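Local coordinates for 5' nucleotidase family protein (Staphylococcus aureus subsp. aureus, PDB 4Q7F), which belongs to the 5'-nucleotidase family, joining a metal-binding calcineurin-like phosphoesterase domain to a C-terminal 5'-nucleotidase domain, at residues E335-P340 against P429-Y434; N382-P385 against T389-V392; I404-E409 against A422-P427; I444-G447 against Q452-S455. All coordinates share one frame; numbering follows the deposited sequence. Where two conformers were deposited one is given.

Contact 1: E335-P340 against P429-Y434. With 3D1 ((2R,3S,5R)-5-(6-amino-9H-purin-9-yl)-tetrahydro-2-(hydroxymethyl)furan-3-ol), chain D.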
loop_
_atom_site.group_PDB
_atom_site.type_symbol
_atom_site.label_atom_id
_atom_site.label_comp_id
_atom_site.label_asym_id
_atom_site.label_seq_id
_atom_site.Cartn_x
_atom_site.Cartn_y
_atom_site.Cartn_z
ATOM N N GLU A 335 4.599 -10.692 19.735
ATOM C CA GLU A 335 4.007 -10.984 21.039
ATOM C C GLU A 335 2.572 -10.471 21.123
ATOM O O GLU A 335 1.727 -11.079 21.774
ATOM C CB GLU A 335 4.852 -10.389 22.173
ATOM C CG GLU A 335 6.187 -11.097 22.368
ATOM C CD GLU A 335 6.970 -10.576 23.556
ATOM O OE1 GLU A 335 6.834 -9.379 23.892
ATOM O OE2 GLU A 335 7.734 -11.367 24.145
ATOM N N ALA A 336 2.308 -9.366 20.430
ATOM C CA ALA A 336 1.011 -8.746 20.413
ATOM C C ALA A 336 0.131 -9.343 19.309
ATOM O O ALA A 336 -0.948 -8.828 19.042
ATOM C CB ALA A 336 1.156 -7.242 20.251
ATOM N N ARG A 337 0.604 -10.410 18.655
ATOM C CA ARG A 337 -0.181 -11.133 17.657
ATOM C C ARG A 337 -0.507 -12.562 18.141
ATOM O O ARG A 337 -1.616 -13.058 17.885
ATOM C CB ARG A 337 0.497 -11.141 16.279
ATOM C CG ARG A 337 0.517 -9.766 15.617
ATOM C CD ARG A 337 0.950 -9.848 14.161
ATOM N NE ARG A 337 0.974 -8.529 13.527
ATOM C CZ ARG A 337 2.061 -7.802 13.274
ATOM N NH1 ARG A 337 3.290 -8.242 13.557
ATOM N NH2 ARG A 337 1.916 -6.621 12.707
ATOM N N VAL A 338 0.439 -13.218 18.821
ATOM C CA VAL A 338 0.205 -14.581 19.379
ATOM C C VAL A 338 -0.673 -14.626 20.604
ATOM O O VAL A 338 -1.122 -15.707 21.011
ATOM C CB VAL A 338 1.483 -15.335 19.852
ATOM C CG1 VAL A 338 1.941 -16.392 18.866
ATOM C CG2 VAL A 338 2.568 -14.386 20.340
ATOM N N ALA A 339 -0.871 -13.489 21.242
ATOM C CA ALA A 339 -1.669 -13.461 22.456
ATOM C C ALA A 339 -2.213 -12.063 22.668
ATOM O O ALA A 339 -1.739 -11.089 22.029
ATOM C CB ALA A 339 -0.816 -13.890 23.659
ATOM N N PRO A 340 -3.219 -11.949 23.539
ATOM C CA PRO A 340 -3.784 -10.645 23.815
ATOM C C PRO A 340 -2.738 -9.679 24.338
ATOM O O PRO A 340 -1.788 -10.091 25.024
ATOM C CB PRO A 340 -4.801 -10.926 24.930
ATOM C CG PRO A 340 -5.158 -12.371 24.794
ATOM C CD PRO A 340 -3.943 -13.044 24.227
ATOM N N PRO A 429 6.366 -8.931 3.429
ATOM C CA PRO A 429 5.504 -9.085 4.602
ATOM C C PRO A 429 4.060 -8.585 4.430
ATOM O O PRO A 429 3.831 -7.551 3.838
ATOM C CB PRO A 429 6.239 -8.273 5.680
ATOM C CG PRO A 429 7.007 -7.252 4.924
ATOM C CD PRO A 429 7.439 -7.943 3.665
ATOM N N GLN A 430 3.114 -9.350 4.968
ATOM C CA GLN A 430 1.692 -9.017 4.941
ATOM C C GLN A 430 1.097 -9.204 6.340
ATOM O O GLN A 430 0.048 -9.859 6.496
ATOM C CB GLN A 430 0.965 -9.932 3.954
ATOM C CG GLN A 430 1.374 -9.745 2.508
ATOM C CD GLN A 430 0.704 -10.747 1.575
ATOM O OE1 GLN A 430 0.437 -11.901 1.945
ATOM N NE2 GLN A 430 0.443 -10.316 0.355
ATOM N N HIS A 431 1.758 -8.638 7.352
ATOM C CA HIS A 431 1.299 -8.773 8.739
ATOM C C HIS A 431 -0.050 -8.101 8.939
ATOM O O HIS A 431 -0.817 -8.474 9.833
ATOM C CB HIS A 431 2.298 -8.180 9.737
ATOM C CG HIS A 431 3.687 -8.713 9.602
ATOM N ND1 HIS A 431 4.064 -9.947 10.089
ATOM C CD2 HIS A 431 4.799 -8.173 9.046
ATOM C CE1 HIS A 431 5.342 -10.148 9.828
ATOM N NE2 HIS A 431 5.810 -9.085 9.196
ATOM N N PHE A 432 -0.309 -7.094 8.120
ATOM C CA PHE A 432 -1.560 -6.370 8.161
ATOM C C PHE A 432 -2.770 -7.226 7.730
ATOM O O PHE A 432 -3.898 -6.760 7.779
ATOM C CB PHE A 432 -1.473 -5.095 7.320
ATOM C CG PHE A 432 -0.910 -5.297 5.933
ATOM C CD1 PHE A 432 -1.618 -5.992 4.964
ATOM C CD2 PHE A 432 0.319 -4.729 5.580
ATOM C CE1 PHE A 432 -1.105 -6.166 3.687
ATOM C CE2 PHE A 432 0.833 -4.886 4.295
ATOM C CZ PHE A 432 0.114 -5.603 3.343
ATOM N N ASN A 433 -2.517 -8.464 7.311
ATOM C CA ASN A 433 -3.578 -9.383 6.939
ATOM C C ASN A 433 -3.918 -10.348 8.060
ATOM O O ASN A 433 -4.646 -11.287 7.831
ATOM C CB ASN A 433 -3.275 -10.132 5.641
ATOM C CG ASN A 433 -3.486 -9.268 4.415
ATOM O OD1 ASN A 433 -4.119 -8.209 4.482
ATOM N ND2 ASN A 433 -2.961 -9.711 3.287
ATOM N N TYR A 434 -3.354 -10.122 9.248
ATOM C CA TYR A 434 -3.690 -10.892 10.434
ATOM C C TYR A 434 -4.575 -10.052 11.337
ATOM O O TYR A 434 -4.209 -8.944 11.705
ATOM C CB TYR A 434 -2.441 -11.290 11.217
ATOM C CG TYR A 434 -2.774 -11.971 12.547
ATOM C CD1 TYR A 434 -3.339 -13.229 12.581
ATOM C CD2 TYR A 434 -2.485 -11.351 13.755
ATOM C CE1 TYR A 434 -3.640 -13.834 13.781
ATOM C CE2 TYR A 434 -2.759 -11.955 14.961
ATOM C CZ TYR A 434 -3.343 -13.193 14.975
ATOM O OH TYR A 434 -3.575 -13.784 16.198
HETATM O "O5'" 3D1 D . -2.367 -5.291 -1.636
HETATM C "C5'" 3D1 D . -2.972 -4.580 -0.560
HETATM C "C4'" 3D1 D . -2.681 -3.093 -0.669
HETATM O "O4'" 3D1 D . -3.530 -2.445 0.266
HETATM C "C1'" 3D1 D . -2.790 -1.871 1.347
HETATM N N9 3D1 D . -3.501 -2.143 2.627
HETATM C C4 3D1 D . -4.478 -1.360 3.061
HETATM N N3 3D1 D . -5.060 -0.239 2.577
HETATM C C2 3D1 D . -6.060 0.357 3.254
HETATM N N1 3D1 D . -6.543 -0.125 4.431
HETATM C C6 3D1 D . -6.049 -1.238 5.020
HETATM N N6 3D1 D . -6.565 -1.688 6.197
HETATM C C5 3D1 D . -4.955 -1.949 4.324
HETATM N N7 3D1 D . -4.198 -3.045 4.543
HETATM C C8 3D1 D . -3.329 -3.165 3.507
HETATM C "C2'" 3D1 D . -1.368 -2.404 1.232
HETATM C "C3'" 3D1 D . -1.278 -2.660 -0.261
HETATM O "O3'" 3D1 D . -0.933 -1.421 -0.916
HETATM O O HOH W 1 -1.693 -7.705 12.445
#

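Contact 2: N382-P385 against T389-V392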
loop_
_atom_site.group_PDB
_atom_site.type_symbol
_atom_site.label_atom_id
_atom_site.label_comp_id
_atom_site.label_asym_id
_atom_site.label_seq_id
_atom_site.Cartn_x
_atom_site.Cartn_y
_atom_site.Cartn_z
ATOM N N ASN A 382 0.722 6.368 13.626
ATOM C CA ASN A 382 1.562 5.178 13.524
ATOM C C ASN A 382 0.800 3.917 13.838
ATOM O O ASN A 382 1.056 2.875 13.238
ATOM C CB ASN A 382 2.806 5.296 14.428
ATOM C CG ASN A 382 3.833 6.250 13.857
ATOM O OD1 ASN A 382 3.937 6.381 12.645
ATOM N ND2 ASN A 382 4.594 6.911 14.712
ATOM N N ASN A 383 -0.137 4.006 14.767
ATOM C CA ASN A 383 -0.960 2.829 15.119
ATOM C C ASN A 383 -2.131 2.576 14.161
ATOM O O ASN A 383 -2.595 1.460 14.055
ATOM C CB ASN A 383 -1.389 2.926 16.560
ATOM C CG ASN A 383 -0.229 2.648 17.497
ATOM O OD1 ASN A 383 0.185 1.500 17.643
ATOM N ND2 ASN A 383 0.315 3.686 18.108
ATOM N N TYR A 384 -2.578 3.599 13.450
ATOM C CA TYR A 384 -3.636 3.407 12.441
ATOM C C TYR A 384 -3.257 4.254 11.239
ATOM O O TYR A 384 -3.791 5.340 11.082
ATOM C CB TYR A 384 -5.042 3.809 12.953
ATOM C CG TYR A 384 -6.066 2.959 12.264
ATOM C CD1 TYR A 384 -6.394 3.173 10.938
ATOM C CD2 TYR A 384 -6.595 1.839 12.901
ATOM C CE1 TYR A 384 -7.282 2.342 10.287
ATOM C CE2 TYR A 384 -7.480 1.003 12.249
ATOM C CZ TYR A 384 -7.811 1.256 10.948
ATOM O OH TYR A 384 -8.664 0.431 10.273
ATOM N N PRO A 385 -2.380 3.736 10.361
ATOM C CA PRO A 385 -1.867 4.529 9.241
ATOM C C PRO A 385 -2.697 4.525 7.958
ATOM O O PRO A 385 -2.239 5.065 6.965
ATOM C CB PRO A 385 -0.501 3.891 8.971
ATOM C CG PRO A 385 -0.711 2.445 9.316
ATOM C CD PRO A 385 -1.791 2.382 10.372
ATOM N N THR A 389 -12.616 3.462 7.215
ATOM C CA THR A 389 -13.822 3.713 7.980
ATOM C C THR A 389 -14.233 2.301 8.391
ATOM O O THR A 389 -13.504 1.334 8.111
ATOM C CB THR A 389 -14.897 4.415 7.167
ATOM O OG1 THR A 389 -15.142 3.646 5.995
ATOM C CG2 THR A 389 -14.437 5.831 6.751
ATOM N N PHE A 390 -15.380 2.160 9.037
ATOM C CA PHE A 390 -15.797 0.832 9.515
ATOM C C PHE A 390 -17.202 0.417 9.123
ATOM O O PHE A 390 -18.065 1.230 8.806
ATOM C CB PHE A 390 -15.595 0.787 11.023
ATOM C CG PHE A 390 -14.200 1.135 11.425
ATOM C CD1 PHE A 390 -13.829 2.467 11.603
ATOM C CD2 PHE A 390 -13.219 0.146 11.515
ATOM C CE1 PHE A 390 -12.519 2.794 11.925
ATOM C CE2 PHE A 390 -11.906 0.468 11.830
ATOM C CZ PHE A 390 -11.562 1.785 12.043
ATOM N N LYS A 391 -17.434 -0.890 9.161
ATOM C CA LYS A 391 -18.715 -1.411 8.834
ATOM C C LYS A 391 -19.073 -2.552 9.763
ATOM O O LYS A 391 -18.212 -3.393 10.098
ATOM C CB LYS A 391 -18.767 -1.862 7.376
ATOM C CG LYS A 391 -18.931 -0.707 6.386
ATOM C CD LYS A 391 -19.085 -1.213 4.969
ATOM C CE LYS A 391 -19.567 -0.116 4.036
ATOM N NZ LYS A 391 -18.637 1.061 4.026
ATOM N N VAL A 392 -20.317 -2.546 10.222
ATOM C CA VAL A 392 -20.824 -3.668 11.027
ATOM C C VAL A 392 -21.544 -4.562 10.048
ATOM O O VAL A 392 -22.402 -4.114 9.314
ATOM C CB VAL A 392 -21.737 -3.250 12.172
ATOM C CG1 VAL A 392 -22.180 -4.492 12.946
ATOM C CG2 VAL A 392 -20.999 -2.317 13.098
#

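Contact 3: I404-E409 against A422-P427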
loop_
_atom_site.group_PDB
_atom_site.type_symbol
_atom_site.label_atom_id
_atom_site.label_comp_id
_atom_site.label_asym_id
_atom_site.label_seq_id
_atom_site.Cartn_x
_atom_site.Cartn_y
_atom_site.Cartn_z
ATOM N N ILE A 404 -11.896 -16.140 11.190
ATOM C CA ILE A 404 -10.836 -16.395 12.184
ATOM C C ILE A 404 -9.859 -17.432 11.611
ATOM O O ILE A 404 -8.679 -17.368 11.894
ATOM C CB ILE A 404 -11.386 -16.811 13.568
ATOM C CG1 ILE A 404 -12.286 -15.713 14.133
ATOM C CG2 ILE A 404 -10.250 -17.016 14.550
ATOM C CD1 ILE A 404 -13.065 -16.096 15.384
ATOM N N GLU A 405 -10.342 -18.374 10.799
ATOM C CA GLU A 405 -9.451 -19.365 10.191
ATOM C C GLU A 405 -8.503 -18.663 9.178
ATOM O O GLU A 405 -7.350 -19.057 9.008
ATOM C CB GLU A 405 -10.256 -20.458 9.498
ATOM C CG GLU A 405 -11.038 -21.386 10.431
ATOM C CD GLU A 405 -10.175 -22.384 11.186
ATOM O OE1 GLU A 405 -8.948 -22.319 11.055
ATOM O OE2 GLU A 405 -10.718 -23.266 11.944
ATOM N N ARG A 406 -8.986 -17.616 8.529
ATOM C CA ARG A 406 -8.145 -16.891 7.550
ATOM C C ARG A 406 -6.985 -16.245 8.317
ATOM O O ARG A 406 -5.829 -16.448 7.959
ATOM C CB ARG A 406 -8.939 -15.886 6.760
ATOM C CG ARG A 406 -8.093 -14.871 5.959
ATOM C CD ARG A 406 -7.051 -15.493 5.039
ATOM N NE ARG A 406 -6.259 -14.443 4.376
ATOM C CZ ARG A 406 -5.060 -14.622 3.830
ATOM N NH1 ARG A 406 -4.471 -15.827 3.844
ATOM N NH2 ARG A 406 -4.439 -13.588 3.270
ATOM N N SER A 407 -7.300 -15.520 9.391
ATOM C CA SER A 407 -6.287 -14.921 10.243
ATOM C C SER A 407 -5.326 -15.987 10.773
ATOM O O SER A 407 -4.148 -15.749 10.781
ATOM C CB SER A 407 -6.919 -14.174 11.425
ATOM O OG SER A 407 -7.825 -13.181 10.970
ATOM N N ALA A 408 -5.838 -17.144 11.244
ATOM C CA ALA A 408 -5.004 -18.228 11.780
ATOM C C ALA A 408 -3.973 -18.785 10.779
ATOM O O ALA A 408 -2.996 -19.447 11.187
ATOM C CB ALA A 408 -5.888 -19.376 12.372
ATOM N N GLU A 409 -4.185 -18.531 9.490
ATOM C CA GLU A 409 -3.242 -18.925 8.427
ATOM C C GLU A 409 -1.924 -18.156 8.540
ATOM O O GLU A 409 -0.922 -18.541 7.950
ATOM C CB GLU A 409 -3.823 -18.663 7.038
ATOM C CG GLU A 409 -5.026 -19.516 6.697
ATOM C CD GLU A 409 -5.632 -19.153 5.363
ATOM O OE1 GLU A 409 -4.962 -18.421 4.566
ATOM O OE2 GLU A 409 -6.779 -19.570 5.110
ATOM N N ALA A 422 5.502 -18.489 6.017
ATOM C CA ALA A 422 6.220 -18.002 4.855
ATOM C C ALA A 422 5.273 -17.236 3.940
ATOM O O ALA A 422 5.635 -16.199 3.384
ATOM C CB ALA A 422 6.837 -19.171 4.097
ATOM N N ASP A 423 4.063 -17.767 3.792
ATOM C CA ASP A 423 3.002 -17.154 2.971
ATOM C C ASP A 423 2.748 -15.677 3.292
ATOM O O ASP A 423 2.332 -14.930 2.427
ATOM C CB ASP A 423 1.678 -17.918 3.168
ATOM C CG ASP A 423 1.719 -19.312 2.585
ATOM O OD1 ASP A 423 2.287 -19.484 1.491
ATOM O OD2 ASP A 423 1.173 -20.243 3.206
ATOM N N PHE A 424 2.988 -15.285 4.543
ATOM C CA PHE A 424 2.736 -13.923 5.007
ATOM C C PHE A 424 3.979 -13.058 5.109
ATOM O O PHE A 424 3.885 -11.908 5.531
ATOM C CB PHE A 424 2.025 -13.977 6.368
ATOM C CG PHE A 424 0.572 -14.307 6.275
ATOM C CD1 PHE A 424 0.149 -15.583 5.933
ATOM C CD2 PHE A 424 -0.381 -13.338 6.543
ATOM C CE1 PHE A 424 -1.194 -15.888 5.859
ATOM C CE2 PHE A 424 -1.731 -13.638 6.488
ATOM C CZ PHE A 424 -2.140 -14.915 6.138
ATOM N N LEU A 425 5.129 -13.624 4.740
ATOM C CA LEU A 425 6.417 -12.925 4.760
ATOM C C LEU A 425 7.042 -12.760 3.370
ATOM O O LEU A 425 7.708 -11.772 3.124
ATOM C CB LEU A 425 7.407 -13.687 5.642
ATOM C CG LEU A 425 7.046 -13.839 7.123
ATOM C CD1 LEU A 425 8.037 -14.768 7.814
ATOM C CD2 LEU A 425 7.014 -12.472 7.792
ATOM N N GLU A 426 6.839 -13.738 2.483
ATOM C CA GLU A 426 7.429 -13.716 1.140
ATOM C C GLU A 426 6.364 -13.635 0.044
ATOM O O GLU A 426 5.273 -14.170 0.204
ATOM C CB GLU A 426 8.278 -14.973 0.894
ATOM C CG GLU A 426 9.418 -15.205 1.884
ATOM C CD GLU A 426 10.479 -14.116 1.891
ATOM O OE1 GLU A 426 10.710 -13.459 0.844
ATOM O OE2 GLU A 426 11.114 -13.936 2.950
ATOM N N PRO A 427 6.677 -12.951 -1.073
ATOM C CA PRO A 427 7.940 -12.244 -1.317
ATOM C C PRO A 427 8.143 -11.063 -0.358
ATOM O O PRO A 427 9.276 -10.675 -0.099
ATOM C CB PRO A 427 7.814 -11.767 -2.770
ATOM C CG PRO A 427 6.369 -11.873 -3.115
ATOM C CD PRO A 427 5.820 -12.982 -2.269
#

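Contact 4: I444-G447 against Q452-S455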
loop_
_atom_site.group_PDB
_atom_site.type_symbol
_atom_site.label_atom_id
_atom_site.label_comp_id
_atom_site.label_asym_id
_atom_site.label_seq_id
_atom_site.Cartn_x
_atom_site.Cartn_y
_atom_site.Cartn_z
ATOM N N ILE A 444 -6.436 -21.086 18.752
ATOM C CA ILE A 444 -5.877 -21.426 17.453
ATOM C C ILE A 444 -4.846 -22.527 17.650
ATOM O O ILE A 444 -3.943 -22.376 18.460
ATOM C CB ILE A 444 -5.208 -20.208 16.776
ATOM C CG1 ILE A 444 -6.258 -19.154 16.386
ATOM C CG2 ILE A 444 -4.471 -20.673 15.542
ATOM C CD1 ILE A 444 -5.661 -17.839 15.840
ATOM N N HIS A 445 -4.998 -23.630 16.925
ATOM C CA HIS A 445 -4.070 -24.766 16.960
ATOM C C HIS A 445 -3.281 -24.759 15.659
ATOM O O HIS A 445 -3.727 -25.303 14.657
ATOM C CB HIS A 445 -4.829 -26.087 17.104
ATOM C CG HIS A 445 -5.418 -26.296 18.462
ATOM N ND1 HIS A 445 -4.682 -26.783 19.515
ATOM C CD2 HIS A 445 -6.661 -26.075 18.946
ATOM C CE1 HIS A 445 -5.441 -26.857 20.592
ATOM N NE2 HIS A 445 -6.649 -26.444 20.269
ATOM N N VAL A 446 -2.092 -24.171 15.693
ATOM C CA VAL A 446 -1.271 -23.968 14.472
ATOM C C VAL A 446 -0.802 -25.289 13.832
ATOM O O VAL A 446 -0.644 -25.363 12.640
ATOM C CB VAL A 446 -0.093 -23.015 14.762
ATOM C CG1 VAL A 446 0.639 -22.635 13.469
ATOM C CG2 VAL A 446 -0.619 -21.755 15.451
ATOM N N GLY A 447 -0.658 -26.337 14.626
ATOM C CA GLY A 447 -0.233 -27.632 14.089
ATOM C C GLY A 447 -1.297 -28.324 13.233
ATOM O O GLY A 447 -1.005 -29.311 12.573
ATOM N N GLN A 452 -8.987 -25.450 9.720
ATOM C CA GLN A 452 -9.588 -26.180 10.833
ATOM C C GLN A 452 -8.779 -26.051 12.119
ATOM O O GLN A 452 -8.749 -26.947 12.960
ATOM C CB GLN A 452 -9.845 -27.636 10.469
ATOM C CG GLN A 452 -8.627 -28.463 10.172
ATOM C CD GLN A 452 -9.011 -29.808 9.616
ATOM O OE1 GLN A 452 -9.024 -30.813 10.330
ATOM N NE2 GLN A 452 -9.408 -29.824 8.356
ATOM N N ARG A 453 -8.222 -24.867 12.292
ATOM C CA ARG A 453 -7.368 -24.538 13.413
ATOM C C ARG A 453 -8.070 -23.813 14.540
ATOM O O ARG A 453 -7.469 -23.652 15.596
ATOM C CB ARG A 453 -6.234 -23.584 12.935
ATOM C CG ARG A 453 -5.253 -24.178 11.935
ATOM C CD ARG A 453 -4.190 -23.163 11.500
ATOM N NE ARG A 453 -3.071 -23.819 10.808
ATOM C CZ ARG A 453 -2.030 -23.186 10.273
ATOM N NH1 ARG A 453 -1.925 -21.880 10.356
ATOM N NH2 ARG A 453 -1.068 -23.880 9.691
ATOM N N VAL A 454 -9.280 -23.301 14.303
ATOM C CA VAL A 454 -9.979 -22.513 15.319
ATOM C C VAL A 454 -10.904 -23.421 16.153
ATOM O O VAL A 454 -11.686 -24.134 15.603
ATOM C CB VAL A 454 -10.782 -21.382 14.692
ATOM C CG1 VAL A 454 -11.521 -20.585 15.763
ATOM C CG2 VAL A 454 -9.868 -20.453 13.892
ATOM N N SER A 455 -10.742 -23.364 17.471
ATOM C CA SER A 455 -11.501 -24.160 18.430
ATOM C C SER A 455 -11.983 -23.294 19.578
ATOM O O SER A 455 -11.532 -22.148 19.756
ATOM C CB SER A 455 -10.610 -25.253 19.007
ATOM O OG SER A 455 -10.309 -26.235 18.041
#

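Contact 1: E335-P340 against P429-Y434
R337 reaches from the short, weakly bonded helix 335-338 to H431, which begins the 3-10 turn 431-433, and to Y434, which follows that turn just ahead of strand 435-438 in the C-terminal 5'-nucleotidase domain. The direct polar link is a side-chain-to-backbone one: Y434 OH gives its proton to R337 O at 2.7 Å, arriving 22° out of the carbonyl plane. A chi1 of 174°, which sets CG opposite the backbone N, sends the tyrosine past the R337 side chain in the opposite direction. A second polar link goes through water 1, which takes the R337 NE hydrogen at 3.0 Å and lies in the guanidinium plane. The same water sits 2.9 Å from both H431 O and Y434 O, so one arginine N-H is coupled to the backbone carbonyls of H431 and Y434. R337 NH2 looks further off, to L364 O, while H431 ND1 is bonded to Y410 OH.

Packing does the rest. H431 CB sits over one guanidinium face, off toward the rim, 3.4 Å from R337 NH2; the imidazole itself runs nearly parallel to the guanidinium, the two planes 18° apart. On the aliphatic side, R337 CB lies 3.6 Å from Y434 CE2, and CG and CD continue past Y434 CD2; the Y434 ring also stacks with the ring of Y410. What this turn presents to the pocket is F432: Q430 CA covers one face of its ring, and on the opposite face C8 of the bound 3D1 lies 3.6 Å from F432 CD1.

Contact 2: N382-P385 against T389-V392
Where helix 377-383 gives way to strand 390-396 in the C-terminal 5'-nucleotidase domain, the connecting loop carries F386 and N388 of the 3D1 pocket, and its two ends are joined by a pair of aromatic rings, Y384 and F390. Y384 is the first residue to leave the helical conformation, and F390 opens the strand. Their backbones are well apart, with 11.1 Å between the nearest CA atoms, Y384 CA and T389 CA, so the meeting is made wholly by the far ends of the two side chains, which come at each other from opposite directions.

The rings are neither stacked nor set edge-to-face: their planes are inclined at 66° and their centroids lie 6.0 Å apart. Carbon meets carbon at Y384 CZ and F390 CZ, 3.9 Å apart. F390 gets there by placing CG anti to its carbonyl carbon (chi1 -55°), which turns the ring back toward the helix end. Behind it, the ring rests on C473 and N475 of strand 469-475, on I497 of strand 493-497 and on L351 of helix 342-355, so the phenyl is sunk in the core over the sheet.

Y384 has a pocket-facing job as well. Its hydroxyl is hydrogen-bonded to N388 OD1, and N388 ND2 in turn bonds 3D1; its ring packs edge-to-face with F365, another pocket residue, so Y384 probably helps to position N388 from the second shell. That same hydroxyl oxygen, Y384 OH, comes obliquely against the phenyl, 3.6 Å from F390 CE2 and 3.7 Å from F390 CZ.

Contact 3: I404-E409 against A422-P427
F424 points its ring from the 3-10 turn 422-424 at R406 and E409 on segment 404-409, in the C-terminal 5'-nucleotidase domain. From CB, chi1 of -77° puts CG anti to the carbonyl carbon and sends the ring toward that segment. CD1 comes first, 3.7 Å from E409 O. CE1 is nearer, at 3.4 Å from that same E409 O, and has E409 CB beside it at 4.0 Å. At the tip, CZ lies over one face of the R406 guanidinium, 3.4 Å from R406 NH1, with ring and guanidinium planes 38° apart.

R406 is in place to receive it because its chain bends at chi2 (53°) and folds toward E409. R406 NH1 bonds E409 OE1 at 2.7 Å in a salt bridge, in the guanidinium plane though above that of the carboxylate. R406 NH2 is bonded to G483 O, and Y410 meets F424 edge-to-face.

The division of labour is clear: NH1 and NH2 serve oxygens, NH1 in the guanidinium plane, while one face takes the F424 carbon. The E409 carboxylate probably offsets much of the arginine charge, which may ease the placing of a buried guanidinium against a phenyl.

Contact 4: I444-G447 against Q452-S455
R453 O is approached by two groups of the facing strand: H445 N donates to it at 2.8 Å, nearly straight (165°) and in the carbonyl plane, and I444 CA brings a CA-H...O contact at 3.3 Å. This is the loop-proximal end of the beta hairpin 441-445/454-459, where I444 and V454 form an antiparallel non-hydrogen-bonded pair. Both side chains of that pair lie on the sheet face that packs against helix 397-408, I444 on A408 and V454 on I404.

Beyond the pair, the R453 side chain runs extended alongside H445. Its CG passes 3.3 Å from H445 O, and the guanidinium ends against V446, whose O and CG1 both lie over the same face. V446 O is 3.3 Å from R453 NH2, but the angle is too poor for a hydrogen bond. The arginine's N-H groups go outward instead, NH1 to A408 O and F411 O, NE to R448 O in the hairpin loop, while H445 ND1 bonds K527 O at the chain terminus. On the first strand, H445 holds CG anti to its carbonyl carbon (chi1 -72°), which brings the ring edge to S455, with H445 CD2 3.8 Å from S455 OG.

E405 completes the set by taking the backbone N-H groups of R453 and V454. The charge of R453 is thus probably balanced in large part by backbone carbonyls, and its bonds in several directions tie the hairpin loop, the end of the helix and the following strand 411-414 to one guanidinium.

All four contacts lie in the C-terminal 5'-nucleotidase domain and involve largely buried residues, but their centres lie at different distances from the centre of the chain: about 14 Å for contact 2, about 17 Å for contacts 1 and 3, and about 29 Å for contact 4, the outermost. Contacts 1 and 2 border the 3D1 pocket from separate places; contact 2 is aromatic, while contact 1 mixes arginine, tyrosine and water. Contact 3 joins contact 1 through Q430 N and F424 O, and shares helix 397-408 with contact 4 through E405 and A408. Arginines serve contacts 1, 3 and 4, each differently partnered; regular backbone strand pairing belongs to contact 4.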